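Local coordinates for protein urea carboxylase (Thermus thermophilus, PDB 3OEP) that is of unknown function, being a KipI-KipA homologue with cyclophilin-like domains that was wrongly assigned as an allophanate hydrolase, at residues R384-F390 with W478-A483. Residues are numbered along the deposited sequence; the frame is centred on the assembly and turned at random.
Sequences RPLPEAF and WLLGQA
Residues 384-389 run extended, but for helical Glu388, past helix 477-480 and into strand 390-396. The Arg384 side chain (chi1-3 p, t, p) crosses one face of the Trp478 indole, its guanidinium plane nearly perpendicular to the ring: CD is 3.4 Å from the six-membered-ring centroid (CH-pi) and CZ 4.5 Å from the five-membered-ring centroid (cation-pi). At the indole edge, Pro385 O lies 3.7 Å from Trp478 CH2. Leu386 (t, p) sends CD1 to 3.9 Å from each of Trp478 CZ3, Leu479 CD2 and Gln482 CB, and Pro387 CD meets Leu479 CD2 at 3.7 Å. The chain enters the first strand of a closed cyclophilin-like barrel beside the helix preceding its last strand, 488-492. Phe390, its CA 7.1 Å from Leu479 CA, points CA-to-CB toward 478-483 (chi1 m), bringing CE2 to 3.2 Å from Leu479 O; Leu479 CB lies over one face, 4.0 Å from the centroid (CH-pi). A type I turn, Leu480 to Ala483, puts Ala483 CA 4.0 Å from Phe390 CE2 at the ring edge.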
loop_
_atom_site.group_PDB
_atom_site.type_symbol
_atom_site.label_atom_id
_atom_site.label_comp_id
_atom_site.label_asym_id
_atom_site.label_seq_id
_atom_site.Cartn_x
_atom_site.Cartn_y
_atom_site.Cartn_z
ATOM N N ARG A 384 4.169 -19.906 -16.757
ATOM C CA ARG A 384 4.561 -19.055 -17.869
ATOM C C ARG A 384 6.043 -18.698 -17.712
ATOM O O ARG A 384 6.519 -18.502 -16.588
ATOM C CB ARG A 384 3.694 -17.789 -17.913
ATOM C CG ARG A 384 3.840 -16.875 -16.710
ATOM C CD ARG A 384 2.801 -15.750 -16.692
ATOM N NE ARG A 384 1.445 -16.218 -16.407
ATOM C CZ ARG A 384 0.428 -15.433 -16.045
ATOM N NH1 ARG A 384 0.592 -14.121 -15.905
ATOM N NH2 ARG A 384 -0.767 -15.967 -15.808
ATOM N N PRO A 385 6.791 -18.641 -18.825
ATOM C CA PRO A 385 8.190 -18.262 -18.668
ATOM C C PRO A 385 8.342 -16.790 -18.284
ATOM O O PRO A 385 7.511 -15.957 -18.655
ATOM C CB PRO A 385 8.788 -18.526 -20.053
ATOM C CG PRO A 385 7.639 -18.476 -20.988
ATOM C CD PRO A 385 6.467 -18.998 -20.218
ATOM N N LEU A 386 9.386 -16.496 -17.521
ATOM C CA LEU A 386 9.707 -15.131 -17.142
ATOM C C LEU A 386 10.778 -14.636 -18.103
ATOM O O LEU A 386 11.873 -15.190 -18.131
ATOM C CB LEU A 386 10.228 -15.092 -15.708
ATOM C CG LEU A 386 10.557 -13.715 -15.135
ATOM C CD1 LEU A 386 9.309 -12.857 -15.014
ATOM C CD2 LEU A 386 11.239 -13.867 -13.787
ATOM N N PRO A 387 10.467 -13.600 -18.902
ATOM C CA PRO A 387 11.454 -13.128 -19.874
ATOM C C PRO A 387 12.596 -12.354 -19.218
ATOM O O PRO A 387 12.438 -11.842 -18.107
ATOM C CB PRO A 387 10.631 -12.222 -20.793
ATOM C CG PRO A 387 9.536 -11.713 -19.941
ATOM C CD PRO A 387 9.237 -12.789 -18.922
ATOM N N GLU A 388 13.735 -12.284 -19.908
ATOM C CA GLU A 388 14.926 -11.599 -19.393
ATOM C C GLU A 388 14.755 -10.080 -19.403
ATOM O O GLU A 388 15.307 -9.387 -18.549
ATOM C CB GLU A 388 16.167 -11.988 -20.203
ATOM N N ALA A 389 14.005 -9.575 -20.382
ATOM C CA ALA A 389 13.622 -8.164 -20.441
ATOM C C ALA A 389 12.100 -8.078 -20.500
ATOM O O ALA A 389 11.453 -8.957 -21.064
ATOM C CB ALA A 389 14.235 -7.503 -21.656
ATOM N N PHE A 390 11.534 -7.025 -19.925
ATOM C CA PHE A 390 10.076 -6.894 -19.830
ATOM C C PHE A 390 9.523 -5.963 -20.900
ATOM O O PHE A 390 10.008 -4.848 -21.079
ATOM C CB PHE A 390 9.649 -6.368 -18.457
ATOM C CG PHE A 390 10.025 -7.254 -17.296
ATOM C CD1 PHE A 390 10.375 -8.591 -17.473
ATOM C CD2 PHE A 390 9.991 -6.742 -16.004
ATOM C CE1 PHE A 390 10.716 -9.391 -16.380
ATOM C CE2 PHE A 390 10.321 -7.532 -14.920
ATOM C CZ PHE A 390 10.688 -8.861 -15.111
ATOM N N TRP A 478 2.207 -8.576 -13.162
ATOM C CA TRP A 478 2.898 -9.729 -12.564
ATOM C C TRP A 478 4.401 -9.687 -12.838
ATOM O O TRP A 478 5.204 -10.101 -12.003
ATOM C CB TRP A 478 2.299 -11.062 -13.052
ATOM C CG TRP A 478 2.628 -11.402 -14.480
ATOM C CD1 TRP A 478 1.988 -10.946 -15.597
ATOM C CD2 TRP A 478 3.678 -12.264 -14.947
ATOM N NE1 TRP A 478 2.574 -11.464 -16.727
ATOM C CE2 TRP A 478 3.615 -12.275 -16.356
ATOM C CE3 TRP A 478 4.673 -13.017 -14.312
ATOM C CZ2 TRP A 478 4.504 -13.016 -17.141
ATOM C CZ3 TRP A 478 5.547 -13.760 -15.089
ATOM C CH2 TRP A 478 5.458 -13.754 -16.489
ATOM N N LEU A 479 4.788 -9.175 -14.006
ATOM C CA LEU A 479 6.199 -9.049 -14.342
ATOM C C LEU A 479 6.918 -8.146 -13.351
ATOM O O LEU A 479 8.037 -8.445 -12.939
ATOM C CB LEU A 479 6.379 -8.514 -15.765
ATOM C CG LEU A 479 5.936 -9.434 -16.902
ATOM C CD1 LEU A 479 5.872 -8.642 -18.203
ATOM C CD2 LEU A 479 6.872 -10.623 -17.044
ATOM N N LEU A 480 6.274 -7.053 -12.955
ATOM C CA LEU A 480 6.896 -6.114 -12.025
ATOM C C LEU A 480 6.993 -6.674 -10.609
ATOM O O LEU A 480 7.814 -6.209 -9.810
ATOM C CB LEU A 480 6.173 -4.774 -12.046
ATOM C CG LEU A 480 6.261 -4.081 -13.407
ATOM C CD1 LEU A 480 5.534 -2.749 -13.377
ATOM C CD2 LEU A 480 7.730 -3.902 -13.845
ATOM N N GLY A 481 6.170 -7.681 -10.311
ATOM C CA GLY A 481 6.329 -8.488 -9.106
ATOM C C GLY A 481 7.620 -9.296 -9.099
ATOM O O GLY A 481 8.022 -9.814 -8.058
ATOM N N GLN A 482 8.267 -9.410 -10.261
ATOM C CA GLN A 482 9.512 -10.160 -10.406
ATOM C C GLN A 482 10.670 -9.261 -10.847
ATOM O O GLN A 482 11.723 -9.756 -11.255
ATOM C CB GLN A 482 9.309 -11.285 -11.420
ATOM C CG GLN A 482 8.276 -12.322 -10.974
ATOM C CD GLN A 482 8.708 -13.088 -9.739
ATOM O OE1 GLN A 482 9.895 -13.123 -9.394
ATOM N NE2 GLN A 482 7.751 -13.735 -9.079
ATOM N N ALA A 483 10.479 -7.948 -10.732
ATOM C CA ALA A 483 11.501 -6.985 -11.135
ATOM C C ALA A 483 12.683 -7.015 -10.170
ATOM O O ALA A 483 12.515 -7.248 -8.968
ATOM C CB ALA A 483 10.910 -5.580 -11.193
#